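Local coordinates for protein TRAP-T family transporter, DctP (Periplasmic binding) subunit (Sulfitobacter sp. NAS-14.1, PDB 4PF8) that binds galacturonate, found as the beta-D-pyranose in its cleft, and probably delivers it in the periplasm to the membrane partners of a TRAP transporter, at residues Asp35-His40 against Lys267-Arg272; Ala145-Asn150 against Ser225-Leu230; Asn208-Glu213 against Ala274-Ile279. All coordinates share one frame; numbering follows the deposited sequence.

Contact 1 of 3, residues Asp35-His40 against Lys267-Arg272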
loop_
_atom_site.group_PDB
_atom_site.type_symbol
_atom_site.label_atom_id
_atom_site.label_comp_id
_atom_site.label_asym_id
_atom_site.label_seq_id
_atom_site.Cartn_x
_atom_site.Cartn_y
_atom_site.Cartn_z
ATOM N N ASP A 35 14.819 3.823 -7.254
ATOM C CA ASP A 35 15.141 2.419 -7.487
ATOM C C ASP A 35 14.252 1.533 -6.602
ATOM O O ASP A 35 14.622 1.142 -5.490
ATOM C CB ASP A 35 16.618 2.123 -7.236
ATOM C CG ASP A 35 16.992 0.704 -7.655
ATOM O OD1 ASP A 35 16.144 0.017 -8.270
ATOM O OD2 ASP A 35 18.123 0.269 -7.357
ATOM N N TYR A 36 13.069 1.226 -7.117
ATOM C CA TYR A 36 12.023 0.520 -6.356
ATOM C C TYR A 36 11.050 -0.056 -7.403
ATOM O O TYR A 36 10.855 0.543 -8.452
ATOM C CB TYR A 36 11.303 1.499 -5.423
ATOM C CG TYR A 36 10.505 0.839 -4.321
ATOM C CD1 TYR A 36 11.137 0.394 -3.171
ATOM C CD2 TYR A 36 9.134 0.694 -4.413
ATOM C CE1 TYR A 36 10.418 -0.208 -2.148
ATOM C CE2 TYR A 36 8.401 0.084 -3.393
ATOM C CZ TYR A 36 9.060 -0.362 -2.256
ATOM O OH TYR A 36 8.321 -0.942 -1.226
ATOM N N PRO A 37 10.423 -1.209 -7.142
ATOM C CA PRO A 37 9.608 -1.862 -8.192
ATOM C C PRO A 37 8.434 -1.036 -8.728
ATOM O O PRO A 37 8.153 -1.022 -9.936
ATOM C CB PRO A 37 9.087 -3.124 -7.493
ATOM C CG PRO A 37 10.171 -3.446 -6.522
ATOM C CD PRO A 37 10.680 -2.118 -6.007
ATOM N N VAL A 38 7.772 -0.329 -7.826
ATOM C CA VAL A 38 6.698 0.571 -8.201
ATOM C C VAL A 38 7.220 1.611 -9.188
ATOM O O VAL A 38 6.602 1.871 -10.210
ATOM C CB VAL A 38 6.145 1.298 -6.964
ATOM C CG1 VAL A 38 5.150 2.378 -7.381
ATOM C CG2 VAL A 38 5.510 0.296 -5.991
ATOM N N SER A 39 8.356 2.211 -8.857
ATOM C CA SER A 39 8.963 3.238 -9.691
ATOM C C SER A 39 9.244 2.748 -11.105
ATOM O O SER A 39 8.950 3.447 -12.089
ATOM C CB SER A 39 10.255 3.715 -9.038
ATOM O OG SER A 39 10.057 3.878 -7.637
ATOM N N HIS A 40 9.822 1.552 -11.206
ATOM C CA HIS A 40 10.148 0.982 -12.500
ATOM C C HIS A 40 8.884 0.643 -13.255
ATOM O O HIS A 40 8.815 0.834 -14.486
ATOM C CB HIS A 40 11.044 -0.252 -12.346
ATOM C CG HIS A 40 12.345 0.048 -11.675
ATOM N ND1 HIS A 40 13.211 1.018 -12.132
ATOM C CD2 HIS A 40 12.906 -0.457 -10.553
ATOM C CE1 HIS A 40 14.258 1.084 -11.332
ATOM N NE2 HIS A 40 14.102 0.193 -10.371
ATOM N N LYS A 267 6.599 -8.857 -11.163
ATOM C CA LYS A 267 7.797 -9.670 -11.357
ATOM C C LYS A 267 8.963 -9.031 -10.590
ATOM O O LYS A 267 9.695 -9.720 -9.876
ATOM C CB LYS A 267 8.102 -9.845 -12.857
ATOM C CG LYS A 267 9.565 -10.074 -13.221
ATOM C CD LYS A 267 9.789 -9.855 -14.728
ATOM C CE LYS A 267 11.273 -9.706 -15.077
ATOM N NZ LYS A 267 11.674 -8.267 -15.279
ATOM N N LEU A 268 9.090 -7.716 -10.687
ATOM C CA LEU A 268 10.157 -7.014 -9.993
ATOM C C LEU A 268 9.965 -7.116 -8.492
ATOM O O LEU A 268 10.946 -7.202 -7.738
ATOM C CB LEU A 268 10.195 -5.548 -10.396
ATOM C CG LEU A 268 10.581 -5.271 -11.854
ATOM C CD1 LEU A 268 10.510 -3.791 -12.163
ATOM C CD2 LEU A 268 11.962 -5.808 -12.188
ATOM N N TRP A 269 8.715 -7.075 -8.046
ATOM C CA TRP A 269 8.426 -7.148 -6.606
ATOM C C TRP A 269 8.982 -8.427 -5.968
ATOM O O TRP A 269 9.651 -8.365 -4.943
ATOM C CB TRP A 269 6.925 -7.045 -6.326
ATOM C CG TRP A 269 6.707 -7.031 -4.860
ATOM C CD1 TRP A 269 6.371 -8.086 -4.073
ATOM C CD2 TRP A 269 6.913 -5.925 -3.995
ATOM N NE1 TRP A 269 6.338 -7.697 -2.750
ATOM C CE2 TRP A 269 6.638 -6.364 -2.684
ATOM C CE3 TRP A 269 7.276 -4.600 -4.208
ATOM C CZ2 TRP A 269 6.749 -5.530 -1.584
ATOM C CZ3 TRP A 269 7.342 -3.756 -3.115
ATOM C CH2 TRP A 269 7.105 -4.233 -1.821
ATOM N N GLY A 270 8.737 -9.582 -6.576
ATOM C CA GLY A 270 9.243 -10.835 -6.022
ATOM C C GLY A 270 10.750 -10.810 -5.800
ATOM O O GLY A 270 11.263 -11.151 -4.718
ATOM N N GLU A 271 11.461 -10.360 -6.829
ATOM C CA GLU A 271 12.912 -10.245 -6.790
ATOM C C GLU A 271 13.364 -9.275 -5.684
ATOM O O GLU A 271 14.259 -9.592 -4.886
ATOM C CB GLU A 271 13.354 -9.806 -8.186
ATOM C CG GLU A 271 14.613 -9.022 -8.390
ATOM C CD GLU A 271 14.715 -8.612 -9.871
ATOM O OE1 GLU A 271 15.013 -7.437 -10.193
ATOM O OE2 GLU A 271 14.443 -9.488 -10.721
ATOM N N ARG A 272 12.727 -8.106 -5.606
ATOM C CA ARG A 272 13.083 -7.115 -4.608
ATOM C C ARG A 272 12.767 -7.513 -3.173
ATOM O O ARG A 272 13.529 -7.189 -2.259
ATOM C CB ARG A 272 12.394 -5.766 -4.930
ATOM C CG ARG A 272 12.780 -4.624 -4.017
ATOM C CD ARG A 272 14.268 -4.386 -4.012
ATOM N NE ARG A 272 14.620 -3.347 -3.061
ATOM C CZ ARG A 272 14.766 -2.062 -3.369
ATOM N NH1 ARG A 272 15.059 -1.196 -2.408
ATOM N NH2 ARG A 272 14.586 -1.641 -4.610
HETATM O O HOH W 1 16.245 1.352 -3.138
HETATM O O HOH W 2 14.170 -2.537 -7.261
#
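R272 reaches from helix 248-282 to the turn ahead of helix 37-52 and gives the contact its one direct polar link. Its NH2 donates to the backbone D35 O over 2.9 Å, an almost straight bond (169°) that lies in the guanidinium plane yet meets the carbonyl from above its own plane. Water 1 joins R272 NH1 to the same D35 O, and water 2 accepts from R272 NH2 and gives a weak bond to D35 OD1. The carboxylate stays beyond salt-bridge distance, with D35 OD1 4.3 Å from R272 NH2. D35 OD1 instead accepts a hydrogen bond from H40 NE2 at 2.9 Å, on the anti side of the carboxylate and in the imidazole plane, which holds that ring against the turn. A bend at chi2 of R272 (57°) carries the guanidinium over to Y36, whose CD1 lies over one of its faces; a salt bridge to E213 engages R272 NH1.

Y36 is the N-cap residue of helix 37-52. In the two-domain fold of TRAP solute receptors, the long helix 248-282 packs against this turn, and the Y36 side chain comes within about 5 Å of the bound galacturonate.

Apolar packing centres on P37. Its CG sits 3.6 Å from R272 CB, its ring crossing the arginine chain at about a right angle, while its CB meets L268 CB at 3.9 Å and its CG touches W269 CE3. L268 CD1 extends to H40 CB, 3.6 Å away. W269 and Y36 run side by side; Y36 OH, which also hydrogen-bonds S211, lies at the indole edge, 3.5 Å from W269 CZ3.

Contact 2 of 3, residues Ala145-Asn150 against Ser225-Leu230. With GTR (beta-D-galactopyranuronic acid), chain D.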
loop_
_atom_site.group_PDB
_atom_site.type_symbol
_atom_site.label_atom_id
_atom_site.label_comp_id
_atom_site.label_asym_id
_atom_site.label_seq_id
_atom_site.Cartn_x
_atom_site.Cartn_y
_atom_site.Cartn_z
ATOM N N ALA A 145 3.329 -8.137 2.154
ATOM C CA ALA A 145 2.640 -8.097 3.451
ATOM C C ALA A 145 3.418 -7.200 4.394
ATOM O O ALA A 145 4.631 -7.117 4.312
ATOM C CB ALA A 145 2.544 -9.497 4.053
ATOM N N ARG A 146 2.714 -6.512 5.283
ATOM C CA ARG A 146 3.321 -5.593 6.230
ATOM C C ARG A 146 3.571 -6.273 7.563
ATOM O O ARG A 146 2.715 -7.009 8.037
ATOM C CB ARG A 146 2.420 -4.380 6.422
ATOM C CG ARG A 146 2.128 -3.646 5.124
ATOM C CD ARG A 146 1.063 -2.556 5.298
ATOM N NE ARG A 146 1.487 -1.408 6.087
ATOM C CZ ARG A 146 2.013 -0.281 5.593
ATOM N NH1 ARG A 146 2.220 -0.142 4.295
ATOM N NH2 ARG A 146 2.317 0.723 6.390
ATOM N N SER A 147 4.744 -6.013 8.142
ATOM C CA SER A 147 5.147 -6.597 9.423
ATOM C C SER A 147 5.746 -5.518 10.313
ATOM O O SER A 147 6.258 -4.508 9.822
ATOM C CB SER A 147 6.177 -7.703 9.216
ATOM O OG SER A 147 5.581 -8.808 8.554
ATOM N N PHE A 148 5.683 -5.731 11.625
ATOM C CA PHE A 148 6.194 -4.739 12.570
ATOM C C PHE A 148 7.701 -4.661 12.612
ATOM O O PHE A 148 8.380 -5.687 12.606
ATOM C CB PHE A 148 5.693 -5.043 13.990
ATOM C CG PHE A 148 4.236 -4.742 14.188
ATOM C CD1 PHE A 148 3.783 -3.443 14.224
ATOM C CD2 PHE A 148 3.316 -5.770 14.331
ATOM C CE1 PHE A 148 2.434 -3.158 14.387
ATOM C CE2 PHE A 148 1.980 -5.499 14.498
ATOM C CZ PHE A 148 1.531 -4.194 14.527
ATOM N N TYR A 149 8.221 -3.438 12.729
ATOM C CA TYR A 149 9.604 -3.233 13.096
ATOM C C TYR A 149 9.682 -2.203 14.191
ATOM O O TYR A 149 8.872 -1.285 14.249
ATOM C CB TYR A 149 10.462 -2.828 11.895
ATOM C CG TYR A 149 9.919 -1.755 10.989
ATOM C CD1 TYR A 149 10.230 -0.413 11.200
ATOM C CD2 TYR A 149 9.137 -2.080 9.890
ATOM C CE1 TYR A 149 9.793 0.558 10.339
ATOM C CE2 TYR A 149 8.689 -1.121 9.036
ATOM C CZ TYR A 149 9.008 0.187 9.249
ATOM O OH TYR A 149 8.583 1.151 8.343
ATOM N N ASN A 150 10.656 -2.363 15.075
ATOM C CA ASN A 150 10.822 -1.406 16.147
ATOM C C ASN A 150 12.234 -1.407 16.700
ATOM O O ASN A 150 13.042 -2.267 16.368
ATOM C CB ASN A 150 9.765 -1.630 17.234
ATOM C CG ASN A 150 10.081 -2.791 18.141
ATOM O OD1 ASN A 150 10.641 -2.602 19.225
ATOM N ND2 ASN A 150 9.693 -3.990 17.733
ATOM N N SER A 225 9.635 -8.219 12.970
ATOM C CA SER A 225 8.853 -9.346 13.443
ATOM C C SER A 225 7.777 -9.609 12.382
ATOM O O SER A 225 6.924 -8.760 12.134
ATOM C CB SER A 225 8.238 -9.036 14.789
ATOM O OG SER A 225 9.261 -8.682 15.727
ATOM N N LEU A 226 7.836 -10.783 11.773
ATOM C CA LEU A 226 7.071 -11.067 10.563
ATOM C C LEU A 226 5.615 -11.475 10.829
ATOM O O LEU A 226 5.183 -12.598 10.519
ATOM C CB LEU A 226 7.810 -12.088 9.684
ATOM C CG LEU A 226 9.209 -11.655 9.223
ATOM C CD1 LEU A 226 9.914 -12.811 8.507
ATOM C CD2 LEU A 226 9.181 -10.410 8.347
ATOM N N THR A 227 4.865 -10.525 11.379
ATOM C CA THR A 227 3.452 -10.692 11.649
ATOM C C THR A 227 2.617 -10.781 10.389
ATOM O O THR A 227 1.577 -11.412 10.382
ATOM C CB THR A 227 2.959 -9.541 12.508
ATOM O OG1 THR A 227 3.447 -8.316 11.951
ATOM C CG2 THR A 227 3.493 -9.672 13.937
ATOM N N GLN A 228 3.059 -10.119 9.322
ATOM C CA GLN A 228 2.366 -10.185 8.045
ATOM C C GLN A 228 0.874 -9.920 8.204
ATOM O O GLN A 228 0.032 -10.618 7.642
ATOM C CB GLN A 228 2.664 -11.513 7.376
ATOM C CG GLN A 228 4.167 -11.666 7.147
ATOM C CD GLN A 228 4.587 -13.060 6.689
ATOM O OE1 GLN A 228 4.083 -14.072 7.176
ATOM N NE2 GLN A 228 5.533 -13.107 5.767
ATOM N N HIS A 229 0.560 -8.866 8.959
ATOM C CA HIS A 229 -0.788 -8.653 9.465
ATOM C C HIS A 229 -1.671 -7.893 8.474
ATOM O O HIS A 229 -2.884 -7.844 8.655
ATOM C CB HIS A 229 -0.709 -7.888 10.780
ATOM C CG HIS A 229 0.143 -6.669 10.694
ATOM N ND1 HIS A 229 1.443 -6.637 11.140
ATOM C CD2 HIS A 229 -0.103 -5.446 10.167
ATOM C CE1 HIS A 229 1.960 -5.443 10.908
ATOM N NE2 HIS A 229 1.047 -4.710 10.292
ATOM N N LEU A 230 -1.067 -7.315 7.433
ATOM C CA LEU A 230 -1.839 -6.585 6.432
ATOM C C LEU A 230 -1.232 -6.920 5.075
ATOM O O LEU A 230 -0.008 -7.055 4.948
ATOM C CB LEU A 230 -1.769 -5.066 6.618
ATOM C CG LEU A 230 -2.589 -4.468 7.767
ATOM C CD1 LEU A 230 -2.047 -3.082 8.076
ATOM C CD2 LEU A 230 -4.037 -4.441 7.355
HETATM C C1 GTR D . 4.236 1.301 1.563
HETATM C C2 GTR D . 3.356 1.693 0.423
HETATM C C3 GTR D . 3.368 3.209 0.339
HETATM C C4 GTR D . 2.855 3.836 1.628
HETATM C C5 GTR D . 3.750 3.303 2.742
HETATM C C6 GTR D . 3.262 3.796 4.099
HETATM O O1 GTR D . 4.218 -0.150 1.741
HETATM O O2 GTR D . 3.928 1.131 -0.789
HETATM O O3 GTR D . 2.437 3.569 -0.704
HETATM O O4 GTR D . 1.500 3.396 1.826
HETATM O O5 GTR D . 3.775 1.860 2.754
HETATM O O6A GTR D . 3.446 3.004 5.061
HETATM O O6B GTR D . 2.853 4.975 4.203
HETATM O O HOH W 3 9.298 -5.897 15.529
#
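R146 and L230 join two antiparallel strands, 146-150 and 223-230, in the mixed four-stranded sheet beside the galacturonate cleft of this solute-binding protein. R146 N donates to L230 O at 2.8 Å, and at the far end S225 N meets F148 O almost straight on (177°). Between these bonds the second strand departs from regular pairing: L226 centres an inverse gamma turn, and S147 OG takes the backbone N-H of Q228 at 2.9 Å.

The buried side is tight. The H229 imidazole lies between R146 O, 3.3 Å above its centre, and the F148 ring over its opposite face, the two ring planes inclined at 32°. With H229 CG between its backbone N and carbonyl carbon (chi1 50°), ND1 is hydrogen-bonded to T227 OG1 at 2.7 Å; H229 NE2 and R146 NE both bond to E206, which thus backs the ligand-binding arginine.

Toward solvent the contact thins to aliphatic touches: Q228, exposed, lays its CB 3.9 Å from A145 CB.

At the cleft, R146 presents its guanidinium edge to the sugar acid, NH1 donating to the ring oxygen O5 at 3.0 Å and NH2 to the carboxylate O6A at 2.9 Å.

Contact 3 of 3, residues Asn208-Glu213 against Ala274-Ile279. With GTR (beta-D-galactopyranuronic acid), chain D.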
loop_
_atom_site.group_PDB
_atom_site.type_symbol
_atom_site.label_atom_id
_atom_site.label_comp_id
_atom_site.label_asym_id
_atom_site.label_seq_id
_atom_site.Cartn_x
_atom_site.Cartn_y
_atom_site.Cartn_z
ATOM N N ASN A 208 6.277 -3.682 4.530
ATOM C CA ASN A 208 6.878 -4.785 3.799
ATOM C C ASN A 208 8.397 -4.614 3.749
ATOM O O ASN A 208 8.947 -3.574 4.145
ATOM C CB ASN A 208 6.255 -4.873 2.389
ATOM C CG ASN A 208 6.406 -3.565 1.599
ATOM O OD1 ASN A 208 7.486 -2.984 1.568
ATOM N ND2 ASN A 208 5.331 -3.123 0.934
ATOM N N PRO A 209 9.104 -5.680 3.342
ATOM C CA PRO A 209 10.559 -5.592 3.474
ATOM C C PRO A 209 11.196 -4.527 2.565
ATOM O O PRO A 209 12.074 -3.792 3.018
ATOM C CB PRO A 209 11.020 -7.025 3.154
ATOM C CG PRO A 209 9.832 -7.871 3.578
ATOM C CD PRO A 209 8.640 -7.066 3.161
ATOM N N PRO A 210 10.731 -4.381 1.320
ATOM C CA PRO A 210 11.360 -3.323 0.514
ATOM C C PRO A 210 11.164 -1.894 1.051
ATOM O O PRO A 210 12.050 -1.049 0.924
ATOM C CB PRO A 210 10.692 -3.503 -0.851
ATOM C CG PRO A 210 10.360 -4.980 -0.900
ATOM C CD PRO A 210 9.859 -5.240 0.499
ATOM N N SER A 211 10.018 -1.626 1.644
ATOM C CA SER A 211 9.784 -0.306 2.252
ATOM C C SER A 211 10.665 -0.089 3.470
ATOM O O SER A 211 11.249 0.954 3.635
ATOM C CB SER A 211 8.316 -0.139 2.648
ATOM O OG SER A 211 7.483 0.068 1.512
ATOM N N TYR A 212 10.724 -1.096 4.329
ATOM C CA TYR A 212 11.541 -1.066 5.553
ATOM C C TYR A 212 13.014 -0.857 5.223
ATOM O O TYR A 212 13.723 -0.125 5.923
ATOM C CB TYR A 212 11.292 -2.393 6.281
ATOM C CG TYR A 212 12.111 -2.706 7.498
ATOM C CD1 TYR A 212 12.196 -1.838 8.569
ATOM C CD2 TYR A 212 12.727 -3.947 7.616
ATOM C CE1 TYR A 212 12.921 -2.170 9.686
ATOM C CE2 TYR A 212 13.458 -4.284 8.731
ATOM C CZ TYR A 212 13.524 -3.420 9.760
ATOM O OH TYR A 212 14.265 -3.800 10.857
ATOM N N GLU A 213 13.470 -1.501 4.150
ATOM C CA GLU A 213 14.850 -1.389 3.689
ATOM C C GLU A 213 15.143 -0.092 2.927
ATOM O O GLU A 213 16.105 0.608 3.253
ATOM C CB GLU A 213 15.181 -2.598 2.794
ATOM C CG GLU A 213 16.586 -2.595 2.233
ATOM C CD GLU A 213 16.624 -2.025 0.837
ATOM O OE1 GLU A 213 15.772 -2.435 0.008
ATOM O OE2 GLU A 213 17.490 -1.168 0.575
ATOM N N ALA A 274 12.971 -10.453 -1.771
ATOM C CA ALA A 274 14.091 -11.267 -1.323
ATOM C C ALA A 274 15.372 -10.453 -1.173
ATOM O O ALA A 274 16.111 -10.631 -0.201
ATOM C CB ALA A 274 14.309 -12.439 -2.286
ATOM N N ALA A 275 15.640 -9.567 -2.127
ATOM C CA ALA A 275 16.863 -8.774 -2.102
ATOM C C ALA A 275 16.873 -7.857 -0.874
ATOM O O ALA A 275 17.902 -7.696 -0.212
ATOM C CB ALA A 275 16.989 -7.964 -3.367
ATOM N N SER A 276 15.721 -7.288 -0.560
ATOM C CA SER A 276 15.623 -6.416 0.610
ATOM C C SER A 276 15.790 -7.231 1.897
ATOM O O SER A 276 16.483 -6.787 2.814
ATOM C CB SER A 276 14.296 -5.657 0.631
ATOM O OG SER A 276 14.315 -4.635 -0.337
HETATM N N MSE A 277 15.161 -8.404 1.983
HETATM C CA MSE A 277 15.367 -9.289 3.130
HETATM C C MSE A 277 16.845 -9.600 3.331
HETATM O O MSE A 277 17.336 -9.600 4.460
HETATM C CB MSE A 277 14.586 -10.588 2.967
HETATM C CG MSE A 277 13.100 -10.467 3.187
HETATM SE SE MSE A 277 12.598 -9.965 5.044
HETATM C CE MSE A 277 14.019 -10.530 5.931
ATOM N N LYS A 278 17.560 -9.873 2.245
ATOM C CA LYS A 278 18.992 -10.135 2.354
ATOM C C LYS A 278 19.759 -8.926 2.918
ATOM O O LYS A 278 20.634 -9.069 3.777
ATOM C CB LYS A 278 19.563 -10.558 0.995
ATOM C CG LYS A 278 20.979 -11.092 1.092
ATOM C CD LYS A 278 21.486 -11.551 -0.244
ATOM C CE LYS A 278 22.827 -12.246 -0.098
ATOM N NZ LYS A 278 23.881 -11.334 0.448
ATOM N N ILE A 279 19.430 -7.735 2.432
ATOM C CA ILE A 279 20.059 -6.503 2.913
ATOM C C ILE A 279 19.792 -6.309 4.410
ATOM O O ILE A 279 20.696 -5.959 5.185
ATOM C CB ILE A 279 19.554 -5.302 2.097
ATOM C CG1 ILE A 279 20.129 -5.369 0.685
ATOM C CG2 ILE A 279 19.942 -3.973 2.751
ATOM C CD1 ILE A 279 19.452 -4.470 -0.277
HETATM C C1 GTR D . 4.236 1.301 1.563
HETATM C C2 GTR D . 3.356 1.693 0.423
HETATM C C3 GTR D . 3.368 3.209 0.339
HETATM C C4 GTR D . 2.855 3.836 1.628
HETATM C C5 GTR D . 3.750 3.303 2.742
HETATM C C6 GTR D . 3.262 3.796 4.099
HETATM O O1 GTR D . 4.218 -0.150 1.741
HETATM O O2 GTR D . 3.928 1.131 -0.789
HETATM O O3 GTR D . 2.437 3.569 -0.704
HETATM O O4 GTR D . 1.500 3.396 1.826
HETATM O O5 GTR D . 3.775 1.860 2.754
HETATM O O6A GTR D . 3.446 3.004 5.061
HETATM O O6B GTR D . 2.853 4.975 4.203
#
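The galacturonate pocket is edged by the start of helix 209-214, whose other side leans on helix 248-282 through E213 and S276. S276 OG donates to E213 OE1 at 2.7 Å, meeting the carboxylate on its anti side, 17° out of plane. The same OE1 forms a salt bridge with R272, whose NE in turn bonds S276 OG, so arginine, serine and glutamate close a small polar ring. E213 gets there by a chain bent at chi2 (-96°), and its CG packs 3.7 Å from I279 CG2. A glutamine in place of E213 would probably leave the R272 guanidinium without its charge partner and weaken the tie between the helices.

The axes of the two helical segments pass 8.4 Å apart at 45°, and P210 and S276 have the closest CA atoms; P210 CA lies 3.3 Å from S276 OG. P209 CG rests on the selenium of selenomethionine M277 at 3.8 Å, the two side chains crossing at a slant.

On the pocket side, N208 is the N-cap: its OD1 accepts S211 N at 2.9 Å. That bond and one from ND2 to A143 O fix the amide, with N208 ND2 3.3 Å from the anomeric O1.

Overall arrangement
Contact 2 is the buried one, a strand pair dominated by backbone bonds and an imidazole held between a carbonyl oxygen and a phenyl ring; contacts 1 and 3 are partly buried and depend on side chains laid against successive parts of helix 248-282. These two touch directly: R272 and E213 tie them together, and W269 of contact 1 packs on N208 and P210 of contact 3. Contact 3 also meets contact 2, where Y212 lies against Y149, and both reach galacturonate, R146 at its acid end and N208 with S211 near O1. Contacts 1 and 2 do not touch, their nearest atoms about 6 Å apart.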